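Local coordinates for protein dihydroorotase (Agrobacterium tumefaciens, PDB 2OGJ) that hydrolyses acetyl esters such as acetyl-(R)-mandelate in vitro, as a zinc-dependent deacetylase with a TIM-barrel fold, at residues G72-L76 and L304-M308; L284-I288 and A324-P329; L374-R378 and A388-Y392. All coordinates share one frame; numbering follows the deposited sequence.

Interaction 1 (G72-L76 and L304-M308)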
ATOM      1  N   GLY A  72      -4.539  43.497  20.813  1.00 39.95           N
ATOM      2  CA  GLY A  72      -5.379  42.704  19.937  1.00 39.73           C
ATOM      3  C   GLY A  72      -5.329  41.211  20.196  1.00 41.04           C
ATOM      4  O   GLY A  72      -4.253  40.628  20.321  1.00 42.64           O
ATOM      5  N   TRP A  73      -6.502  40.587  20.285  1.00 40.59           N
ATOM      6  CA  TRP A  73      -6.599  39.155  20.525  1.00 38.55           C
ATOM      7  C   TRP A  73      -5.897  38.371  19.430  1.00 39.82           C
ATOM      8  O   TRP A  73      -5.960  38.743  18.252  1.00 37.75           O
ATOM      9  CB  TRP A  73      -8.057  38.732  20.593  1.00 37.41           C
ATOM     10  CG  TRP A  73      -8.774  39.226  21.799  1.00 37.22           C
ATOM     11  CD1 TRP A  73      -8.220  39.782  22.924  1.00 35.54           C
ATOM     12  CD2 TRP A  73     -10.183  39.142  22.037  1.00 35.54           C
ATOM     13  NE1 TRP A  73      -9.208  40.045  23.852  1.00 35.35           N
ATOM     14  CE2 TRP A  73     -10.420  39.662  23.332  1.00 34.49           C
ATOM     15  CE3 TRP A  73     -11.270  38.674  21.282  1.00 34.46           C
ATOM     16  CZ2 TRP A  73     -11.700  39.724  23.889  1.00 33.24           C
ATOM     17  CZ3 TRP A  73     -12.542  38.735  21.827  1.00 34.03           C
ATOM     18  CH2 TRP A  73     -12.748  39.258  23.125  1.00 37.36           C
ATOM     19  N   VAL A  74      -5.236  37.284  19.842  1.00 40.37           N
ATOM     20  CA  VAL A  74      -4.501  36.390  18.951  1.00 39.83           C
ATOM     21  C   VAL A  74      -5.132  34.989  18.953  1.00 39.80           C
ATOM     22  O   VAL A  74      -5.102  34.301  19.975  1.00 42.49           O
ATOM     23  CB  VAL A  74      -3.027  36.229  19.415  1.00 39.14           C
ATOM     24  CG1 VAL A  74      -2.293  35.309  18.466  1.00 39.21           C
ATOM     25  CG2 VAL A  74      -2.327  37.585  19.494  1.00 39.40           C
ATOM     26  N   ASP A  75      -5.723  34.567  17.838  1.00 39.74           N
ATOM     27  CA  ASP A  75      -6.303  33.220  17.770  1.00 39.16           C
ATOM     28  C   ASP A  75      -5.253  32.386  17.048  1.00 38.28           C
ATOM     29  O   ASP A  75      -5.075  32.487  15.834  1.00 36.96           O
ATOM     30  CB  ASP A  75      -7.630  33.205  17.004  1.00 38.68           C
ATOM     31  CG  ASP A  75      -8.319  31.843  17.052  1.00 39.63           C
ATOM     32  OD1 ASP A  75      -9.510  31.746  16.695  1.00 38.29           O
ATOM     33  OD2 ASP A  75      -7.665  30.857  17.444  1.00 40.87           O
ATOM     34  N   LEU A  76      -4.545  31.588  17.836  1.00 37.28           N
ATOM     35  CA  LEU A  76      -3.459  30.733  17.380  1.00 36.02           C
ATOM     36  C   LEU A  76      -3.879  29.554  16.508  1.00 35.15           C
ATOM     37  O   LEU A  76      -3.023  28.837  15.966  1.00 33.15           O
ATOM     38  CB  LEU A  76      -2.725  30.202  18.611  1.00 34.48           C
ATOM     39  CG  LEU A  76      -1.498  29.337  18.428  1.00 34.81           C
ATOM     40  CD1 LEU A  76      -0.338  30.193  17.945  1.00 33.01           C
ATOM     41  CD2 LEU A  76      -1.176  28.662  19.744  1.00 32.74           C
ATOM     42  N   LEU A 304     -13.843  33.275  19.000  1.00 42.64           N
ATOM     43  CA  LEU A 304     -12.888  33.280  20.097  1.00 43.35           C
ATOM     44  C   LEU A 304     -13.514  33.749  21.416  1.00 44.24           C
ATOM     45  O   LEU A 304     -13.247  33.174  22.481  1.00 44.19           O
ATOM     46  CB  LEU A 304     -11.702  34.176  19.741  1.00 39.38           C
ATOM     47  CG  LEU A 304     -10.507  34.042  20.669  1.00 37.17           C
ATOM     48  CD1 LEU A 304      -9.993  32.612  20.557  1.00 38.33           C
ATOM     49  CD2 LEU A 304      -9.417  35.058  20.317  1.00 38.07           C
ATOM     50  N   ALA A 305     -14.343  34.791  21.343  1.00 43.81           N
ATOM     51  CA  ALA A 305     -14.987  35.333  22.537  1.00 43.87           C
ATOM     52  C   ALA A 305     -15.813  34.260  23.257  1.00 44.74           C
ATOM     53  O   ALA A 305     -15.738  34.124  24.478  1.00 44.71           O
ATOM     54  CB  ALA A 305     -15.866  36.535  22.163  1.00 43.68           C
ATOM     55  N   THR A 306     -16.595  33.489  22.507  1.00 44.19           N
ATOM     56  CA  THR A 306     -17.396  32.435  23.117  1.00 44.24           C
ATOM     57  C   THR A 306     -16.478  31.377  23.747  1.00 44.05           C
ATOM     58  O   THR A 306     -16.778  30.833  24.812  1.00 43.52           O
ATOM     59  CB  THR A 306     -18.317  31.746  22.071  1.00 44.84           C
ATOM     60  OG1 THR A 306     -19.178  32.714  21.462  1.00 42.55           O
ATOM     61  CG2 THR A 306     -19.168  30.658  22.738  1.00 45.54           C
ATOM     62  N   THR A 307     -15.363  31.096  23.078  1.00 43.56           N
ATOM     63  CA  THR A 307     -14.409  30.104  23.548  1.00 43.63           C
ATOM     64  C   THR A 307     -13.767  30.615  24.832  1.00 44.44           C
ATOM     65  O   THR A 307     -13.507  29.828  25.759  1.00 44.63           O
ATOM     66  CB  THR A 307     -13.320  29.826  22.452  1.00 44.37           C
ATOM     67  OG1 THR A 307     -13.949  29.275  21.288  1.00 44.96           O
ATOM     68  CG2 THR A 307     -12.244  28.846  22.943  1.00 39.66           C
HETATM   69  N   MSE A 308     -13.506  31.925  24.892  1.00 44.13           N
HETATM   70  CA  MSE A 308     -12.914  32.522  26.092  1.00 42.77           C
HETATM   71  C   MSE A 308     -13.941  32.420  27.228  1.00 43.64           C
HETATM   72  O   MSE A 308     -13.579  32.224  28.376  1.00 41.38           O
HETATM   73  CB  MSE A 308     -12.556  33.990  25.849  1.00 44.11           C
HETATM   74  CG  MSE A 308     -11.506  34.232  24.766  1.00 45.39           C
HETATM   75 SE   MSE A 308     -11.400  35.955  24.161  1.00 45.34          SE
HETATM   76  CE  MSE A 308     -10.691  36.725  25.514  1.00 41.28           C
TER

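Interaction 2 (L284-I288 and A324-P329)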
ATOM      1  N   LEU A 284      -3.931  24.573  33.575  1.00 53.65           N
ATOM      2  CA  LEU A 284      -4.564  25.553  32.710  1.00 51.82           C
ATOM      3  C   LEU A 284      -4.044  25.452  31.285  1.00 50.00           C
ATOM      4  O   LEU A 284      -2.925  24.972  31.039  1.00 50.75           O
ATOM      5  CB  LEU A 284      -4.280  26.964  33.222  1.00 51.47           C
ATOM      6  CG  LEU A 284      -5.328  27.610  34.112  1.00 51.61           C
ATOM      7  CD1 LEU A 284      -5.700  26.680  35.250  1.00 51.58           C
ATOM      8  CD2 LEU A 284      -4.778  28.919  34.608  1.00 49.86           C
ATOM      9  N   PRO A 285      -4.860  25.869  30.316  1.00 46.77           N
ATOM     10  CA  PRO A 285      -4.337  25.784  28.958  1.00 45.59           C
ATOM     11  C   PRO A 285      -3.421  26.997  28.771  1.00 43.44           C
ATOM     12  O   PRO A 285      -3.660  28.058  29.347  1.00 42.91           O
ATOM     13  CB  PRO A 285      -5.602  25.829  28.099  1.00 45.27           C
ATOM     14  CG  PRO A 285      -6.536  26.649  28.917  1.00 46.33           C
ATOM     15  CD  PRO A 285      -6.309  26.109  30.314  1.00 46.32           C
ATOM     16  N   PHE A 286      -2.353  26.826  28.004  1.00 42.24           N
ATOM     17  CA  PHE A 286      -1.412  27.915  27.753  1.00 43.21           C
ATOM     18  C   PHE A 286      -2.055  28.997  26.881  1.00 41.56           C
ATOM     19  O   PHE A 286      -1.838  30.193  27.083  1.00 41.46           O
ATOM     20  CB  PHE A 286      -0.159  27.386  27.052  1.00 44.09           C
ATOM     21  CG  PHE A 286       0.856  28.449  26.753  1.00 46.17           C
ATOM     22  CD1 PHE A 286       1.728  28.896  27.749  1.00 45.63           C
ATOM     23  CD2 PHE A 286       0.943  29.010  25.479  1.00 45.27           C
ATOM     24  CE1 PHE A 286       2.675  29.887  27.485  1.00 43.81           C
ATOM     25  CE2 PHE A 286       1.885  30.002  25.207  1.00 45.80           C
ATOM     26  CZ  PHE A 286       2.757  30.438  26.219  1.00 45.60           C
ATOM     27  N   SER A 287      -2.838  28.559  25.905  1.00 40.07           N
ATOM     28  CA  SER A 287      -3.514  29.471  25.003  1.00 39.82           C
ATOM     29  C   SER A 287      -4.892  28.920  24.708  1.00 39.03           C
ATOM     30  O   SER A 287      -5.108  27.705  24.754  1.00 39.41           O
ATOM     31  CB  SER A 287      -2.730  29.634  23.686  1.00 39.40           C
ATOM     32  OG  SER A 287      -2.637  28.408  22.967  1.00 40.96           O
ATOM     33  N   ILE A 288      -5.819  29.833  24.436  1.00 38.36           N
ATOM     34  CA  ILE A 288      -7.187  29.497  24.095  1.00 40.38           C
ATOM     35  C   ILE A 288      -7.365  29.795  22.607  1.00 40.01           C
ATOM     36  O   ILE A 288      -7.110  30.915  22.160  1.00 41.10           O
ATOM     37  CB  ILE A 288      -8.180  30.357  24.909  1.00 41.98           C
ATOM     38  CG1 ILE A 288      -7.945  30.131  26.398  1.00 43.07           C
ATOM     39  CG2 ILE A 288      -9.623  30.038  24.505  1.00 40.92           C
ATOM     40  CD1 ILE A 288      -8.939  30.845  27.272  1.00 44.82           C
ATOM     41  N   ALA A 324      -4.163  34.085  27.809  1.00 48.56           N
ATOM     42  CA  ALA A 324      -4.142  32.900  26.954  1.00 47.92           C
ATOM     43  C   ALA A 324      -4.759  33.227  25.597  1.00 47.50           C
ATOM     44  O   ALA A 324      -5.178  32.346  24.850  1.00 47.50           O
ATOM     45  CB  ALA A 324      -4.920  31.791  27.613  1.00 46.31           C
ATOM     46  N   VAL A 325      -4.799  34.513  25.279  1.00 47.11           N
ATOM     47  CA  VAL A 325      -5.400  34.955  24.039  1.00 45.62           C
ATOM     48  C   VAL A 325      -4.631  36.171  23.524  1.00 44.35           C
ATOM     49  O   VAL A 325      -4.962  36.757  22.502  1.00 43.83           O
ATOM     50  CB  VAL A 325      -6.905  35.248  24.286  1.00 44.57           C
ATOM     51  CG1 VAL A 325      -7.163  36.720  24.419  1.00 44.63           C
ATOM     52  CG2 VAL A 325      -7.737  34.616  23.206  1.00 45.52           C
ATOM     53  N   THR A 326      -3.566  36.516  24.232  1.00 44.62           N
ATOM     54  CA  THR A 326      -2.719  37.635  23.836  1.00 45.16           C
ATOM     55  C   THR A 326      -1.215  37.337  24.007  1.00 45.25           C
ATOM     56  O   THR A 326      -0.542  36.910  23.067  1.00 45.19           O
ATOM     57  CB  THR A 326      -3.073  38.908  24.632  1.00 43.99           C
ATOM     58  OG1 THR A 326      -3.042  38.613  26.032  1.00 44.59           O
ATOM     59  CG2 THR A 326      -4.456  39.414  24.240  1.00 41.10           C
ATOM     60  N   ARG A 327      -0.698  37.557  25.210  1.00 46.55           N
ATOM     61  CA  ARG A 327       0.716  37.349  25.503  1.00 48.40           C
ATOM     62  C   ARG A 327       1.243  35.932  25.251  1.00 48.16           C
ATOM     63  O   ARG A 327       2.343  35.757  24.710  1.00 46.66           O
ATOM     64  CB  ARG A 327       0.985  37.750  26.949  1.00 50.35           C
ATOM     65  CG  ARG A 327       0.440  39.135  27.290  1.00 56.25           C
ATOM     66  CD  ARG A 327       1.547  40.135  27.498  1.00 59.85           C
ATOM     67  NE  ARG A 327       2.265  39.827  28.724  1.00 62.70           N
ATOM     68  CZ  ARG A 327       3.494  40.247  28.983  1.00 64.18           C
ATOM     69  NH1 ARG A 327       4.141  40.995  28.095  1.00 63.83           N
ATOM     70  NH2 ARG A 327       4.081  39.902  30.121  1.00 65.71           N
ATOM     71  N   ASN A 328       0.462  34.927  25.634  1.00 48.12           N
ATOM     72  CA  ASN A 328       0.891  33.541  25.468  1.00 48.14           C
ATOM     73  C   ASN A 328       0.960  33.022  24.039  1.00 47.76           C
ATOM     74  O   ASN A 328       1.983  32.463  23.650  1.00 47.26           O
ATOM     75  CB  ASN A 328       0.024  32.612  26.318  1.00 47.52           C
ATOM     76  CG  ASN A 328       0.303  32.763  27.791  1.00 46.35           C
ATOM     77  OD1 ASN A 328      -0.410  32.217  28.617  1.00 47.89           O
ATOM     78  ND2 ASN A 328       1.349  33.509  28.127  1.00 44.48           N
ATOM     79  N   PRO A 329      -0.121  33.176  23.246  1.00 46.87           N
ATOM     80  CA  PRO A 329      -0.065  32.689  21.867  1.00 45.77           C
ATOM     81  C   PRO A 329       0.922  33.540  21.070  1.00 45.71           C
ATOM     82  O   PRO A 329       1.507  33.086  20.083  1.00 47.36           O
ATOM     83  CB  PRO A 329      -1.505  32.843  21.392  1.00 45.09           C
ATOM     84  CG  PRO A 329      -1.979  34.023  22.148  1.00 44.85           C
ATOM     85  CD  PRO A 329      -1.435  33.774  23.533  1.00 47.02           C
TER

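Interaction 3 (L374-R378 and A388-Y392)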
ATOM      1  N   LEU A 374     -20.060  36.856  29.615  1.00 54.46           N
ATOM      2  CA  LEU A 374     -19.617  36.778  28.238  1.00 51.83           C
ATOM      3  C   LEU A 374     -18.641  37.823  27.743  1.00 51.39           C
ATOM      4  O   LEU A 374     -18.876  39.029  27.857  1.00 50.93           O
ATOM      5  CB  LEU A 374     -20.828  36.800  27.316  1.00 50.28           C
ATOM      6  CG  LEU A 374     -21.738  35.589  27.404  1.00 50.37           C
ATOM      7  CD1 LEU A 374     -22.972  35.853  26.566  1.00 50.25           C
ATOM      8  CD2 LEU A 374     -20.994  34.343  26.938  1.00 48.34           C
ATOM      9  N   PHE A 375     -17.535  37.352  27.185  1.00 50.50           N
ATOM     10  CA  PHE A 375     -16.596  38.275  26.606  1.00 49.52           C
ATOM     11  C   PHE A 375     -17.345  38.739  25.372  1.00 49.50           C
ATOM     12  O   PHE A 375     -17.890  37.926  24.618  1.00 47.66           O
ATOM     13  CB  PHE A 375     -15.288  37.589  26.222  1.00 48.46           C
ATOM     14  CG  PHE A 375     -14.411  37.280  27.391  1.00 48.13           C
ATOM     15  CD1 PHE A 375     -14.608  36.119  28.136  1.00 47.54           C
ATOM     16  CD2 PHE A 375     -13.401  38.164  27.767  1.00 47.67           C
ATOM     17  CE1 PHE A 375     -13.817  35.842  29.245  1.00 48.75           C
ATOM     18  CE2 PHE A 375     -12.600  37.900  28.874  1.00 47.94           C
ATOM     19  CZ  PHE A 375     -12.807  36.735  29.615  1.00 49.90           C
ATOM     20  N   GLU A 376     -17.414  40.052  25.198  1.00 50.66           N
ATOM     21  CA  GLU A 376     -18.113  40.616  24.057  1.00 51.11           C
ATOM     22  C   GLU A 376     -17.280  41.724  23.405  1.00 49.43           C
ATOM     23  O   GLU A 376     -17.209  42.846  23.907  1.00 48.90           O
ATOM     24  CB  GLU A 376     -19.478  41.145  24.503  1.00 51.12           C
ATOM     25  CG  GLU A 376     -20.533  41.024  23.428  1.00 56.92           C
ATOM     26  CD  GLU A 376     -21.635  40.031  23.785  1.00 59.89           C
ATOM     27  OE1 GLU A 376     -21.406  39.171  24.664  1.00 61.93           O
ATOM     28  OE2 GLU A 376     -22.732  40.102  23.180  1.00 60.87           O
ATOM     29  N   PRO A 377     -16.615  41.404  22.279  1.00 48.86           N
ATOM     30  CA  PRO A 377     -15.790  42.392  21.582  1.00 46.99           C
ATOM     31  C   PRO A 377     -16.603  43.550  21.024  1.00 45.46           C
ATOM     32  O   PRO A 377     -17.706  43.358  20.525  1.00 45.41           O
ATOM     33  CB  PRO A 377     -15.095  41.566  20.496  1.00 46.92           C
ATOM     34  CG  PRO A 377     -16.018  40.443  20.250  1.00 47.05           C
ATOM     35  CD  PRO A 377     -16.503  40.084  21.632  1.00 47.74           C
ATOM     36  N   ARG A 378     -16.037  44.750  21.133  1.00 46.78           N
ATOM     37  CA  ARG A 378     -16.647  46.009  20.669  1.00 44.35           C
ATOM     38  C   ARG A 378     -15.893  46.600  19.491  1.00 43.18           C
ATOM     39  O   ARG A 378     -16.474  46.861  18.431  1.00 44.39           O
ATOM     40  CB  ARG A 378     -16.719  46.979  21.830  1.00 43.12           C
ATOM     41  CG  ARG A 378     -18.088  47.053  22.460  1.00 42.35           C
ATOM     42  CD  ARG A 378     -18.511  45.724  23.020  1.00 41.52           C
ATOM     43  NE  ARG A 378     -19.494  45.914  24.083  1.00 44.15           N
ATOM     44  CZ  ARG A 378     -20.675  45.309  24.159  1.00 44.67           C
ATOM     45  NH1 ARG A 378     -21.064  44.452  23.228  1.00 45.13           N
ATOM     46  NH2 ARG A 378     -21.470  45.569  25.183  1.00 47.02           N
ATOM     47  N   ALA A 388     -15.675  47.975  14.016  1.00 44.18           N
ATOM     48  CA  ALA A 388     -16.754  47.582  14.920  1.00 43.43           C
ATOM     49  C   ALA A 388     -16.782  46.066  14.992  1.00 42.34           C
ATOM     50  O   ALA A 388     -16.976  45.388  13.975  1.00 42.13           O
ATOM     51  CB  ALA A 388     -18.101  48.104  14.404  1.00 42.17           C
ATOM     52  N   ALA A 389     -16.574  45.546  16.198  1.00 40.78           N
ATOM     53  CA  ALA A 389     -16.568  44.109  16.434  1.00 40.82           C
ATOM     54  C   ALA A 389     -17.861  43.677  17.096  1.00 41.96           C
ATOM     55  O   ALA A 389     -18.577  44.490  17.686  1.00 40.49           O
ATOM     56  CB  ALA A 389     -15.367  43.713  17.317  1.00 39.19           C
ATOM     57  N   SER A 390     -18.142  42.383  16.988  1.00 44.60           N
ATOM     58  CA  SER A 390     -19.343  41.775  17.550  1.00 45.49           C
ATOM     59  C   SER A 390     -19.254  40.245  17.499  1.00 46.25           C
ATOM     60  O   SER A 390     -18.593  39.674  16.619  1.00 45.50           O
ATOM     61  CB  SER A 390     -20.571  42.253  16.774  1.00 45.63           C
ATOM     62  OG  SER A 390     -21.701  41.442  17.036  1.00 51.53           O
ATOM     63  N   ARG A 391     -19.903  39.583  18.456  1.00 46.47           N
ATOM     64  CA  ARG A 391     -19.906  38.128  18.501  1.00 45.88           C
ATOM     65  C   ARG A 391     -20.654  37.599  17.293  1.00 44.82           C
ATOM     66  O   ARG A 391     -21.508  38.293  16.744  1.00 44.06           O
ATOM     67  CB  ARG A 391     -20.560  37.620  19.788  1.00 48.02           C
ATOM     68  CG  ARG A 391     -19.619  37.639  20.978  1.00 53.42           C
ATOM     69  CD  ARG A 391     -20.279  37.178  22.270  1.00 57.22           C
ATOM     70  NE  ARG A 391     -21.000  35.924  22.088  1.00 63.13           N
ATOM     71  CZ  ARG A 391     -22.322  35.835  21.953  1.00 65.03           C
ATOM     72  NH1 ARG A 391     -23.070  36.934  21.987  1.00 64.41           N
ATOM     73  NH2 ARG A 391     -22.895  34.648  21.774  1.00 65.73           N
ATOM     74  N   TYR A 392     -20.299  36.375  16.891  1.00 45.18           N
ATOM     75  CA  TYR A 392     -20.883  35.668  15.755  1.00 44.48           C
ATOM     76  C   TYR A 392     -22.298  35.230  16.085  1.00 44.31           C
ATOM     77  O   TYR A 392     -22.570  34.675  17.152  1.00 42.77           O
ATOM     78  CB  TYR A 392     -20.029  34.437  15.404  1.00 44.33           C
ATOM     79  CG  TYR A 392     -20.680  33.478  14.422  1.00 46.21           C
ATOM     80  CD1 TYR A 392     -20.634  33.715  13.047  1.00 46.15           C
ATOM     81  CD2 TYR A 392     -21.393  32.353  14.876  1.00 46.51           C
ATOM     82  CE1 TYR A 392     -21.284  32.862  12.145  1.00 46.96           C
ATOM     83  CE2 TYR A 392     -22.050  31.492  13.984  1.00 45.16           C
ATOM     84  CZ  TYR A 392     -21.996  31.755  12.622  1.00 47.51           C
ATOM     85  OH  TYR A 392     -22.696  30.954  11.743  1.00 46.83           O
TER

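Interaction 1 (G72-L76 and L304-M308)
Trp73 receives Met308 over one face of its indole in a Met-aromatic contact. Met308 is present as selenomethionine. SE is 3.6 Å from the centroid of the six-membered ring of Trp73 and only 7° off the ring normal. The terminal methyl covers the same ring. CE of Met308 lies 3.9 Å from that centroid, also over the face, as a CH-pi contact. The bend at the last torsion of Met308 (chi3 71°) turns the methyl back along the ring, so that CE comes closest to CZ2 of Trp73, at 3.6 Å.

The apolar contacts come from the first turn of helix 304-313. Trp73 and Leu304 bury the most surface. Leu304 splits its two methyls between two residues of the strand. Its CD2 packs 3.9 Å from CB of Trp73, and its CD1 lies 4.0 Å from CG of Asp75. Ala305 adds a methyl near the far end of the indole, with CB 4.0 Å from CZ3 of Trp73. No hydrogen bond joins the two segments.

Strand 68-75 pairs in parallel with strand 100-106 and belongs to the barrel. It runs into His77 and His79, two zinc ligands in the His-x-His arrangement that follows the first barrel strand in amidohydrolases. The helix crosses this strand at 93°, with the short axes 10.7 Å apart.

The polar bonds of Asp75 lead elsewhere. Its OD1 is hydrogen-bonded to OG1 of Thr290, and its OD2 to the backbone N of His77. The carboxylate thus ties the strand end to the metal-binding turn, while Leu304 lies against its carbon. Beyond this pair, the indole of Trp73 also meets the ring of Phe352 and the side chain of Pro377.

Interaction 2 (L284-I288 and A324-P329)
Ile288 and Ala324 make the tight, buried part of this contact. The backbone N of Ile288 donates to O of Ala324 at 2.6 Å, with a nearly straight N-H...O angle of 168°. The donor lies in the carbonyl plane. Beside this bond the methyl of Ala324 packs against the Ile288 chain, CB to CG1 at 3.7 Å. Val325 continues the packing, with its CG2 3.9 Å from O of Ile288. Pro329 makes a lighter contact here, its CB 4.1 Å from CB of Ser287.

Residues 284-288 are not a regular strand, yet Ser287 has backbone hydrogen bonds to Leu261 and Ile263. The chain then leads to the zinc ligand Asp291. This is consistent with the place of the eighth barrel strand in amidohydrolases. On its other flank, Ala324 and Val325 bridge to the first strand, since Val325 is also backbone-bonded to Val74. OG of Ser287 is held by OD1 of Asp262.

The solvent-facing side lies at Phe286 and Asn328, which are partly exposed but still closely stacked. Phe286 has CG opposite its backbone N (chi1 180°), which carries the ring out over the start of helix 327-332. There CB of Asn328 makes a CH-pi contact, 3.6 Å from the Phe286 ring centroid. The amide stacks on the ring, their planes 15° apart.

Interaction 3 (L374-R378 and A388-Y392)
Ala389 gives its backbone N-H to O of Arg378 across 2.6 Å, in a fairly straight bond. The donor stands well above the carbonyl plane, 48° out of it. At the other end, Arg391 and Glu376 form a salt bridge. Its hydrogen bond is weak, with NH1 of Arg391 3.4 Å from OE2 of Glu376. The carboxylate meets the guanidinium at its edge, but the two planes are turned 48° apart.

The segments run roughly antiparallel, 156° apart. Residues 374-378 sit in one hairpin arm; 388-392 start at the end of the other and lead out of it. The CA separation grows from 4.6 Å at Arg378 and Ala389 to 6.3 Å at Glu376 and Arg391. Ser390 has its backbone bond with Glu97 instead.

Packing fills the middle. CB of Pro377 lies 3.8 Å from CB of Ala389, and CD of Pro377 is 4.0 Å from CG of Arg391. The Arg391 chain crosses the proline at about a right angle. Its extended chi2 carries CD to 3.4 Å from O of Phe375, and the bend at chi3 then turns the guanidinium toward Glu376.

Proline has no N-H to offer, which is consistent with the pairing ending here. The outgoing chain 389-391 is held to this strand by one backbone bond, apolar contact and a long ion pair, whose strength would probably be reduced by solvent.

In the fold
Interactions 1 and 2 are buried and share the barrel core. They touch directly: Val74 N lies 2.7 Å from Val325 O, a probable hydrogen bond, and Leu304 packs on Val325. Interaction 3 is partly buried and lies further out, away from the zinc site. It meets interaction 1 where Ala305 rests on Phe375 and Pro377. Helix 304-313 packs on the barrel strand in interaction 1, and its Ala305 also touches strand 368-382, which carries interaction 3. Interactions 2 and 3 do not touch. The chemistry follows the place: sulfur-aromatic and apolar in interaction 1, backbone pairing with an outer aromatic stack in interaction 2, and one backbone bond with a weak ion pair in interaction 3.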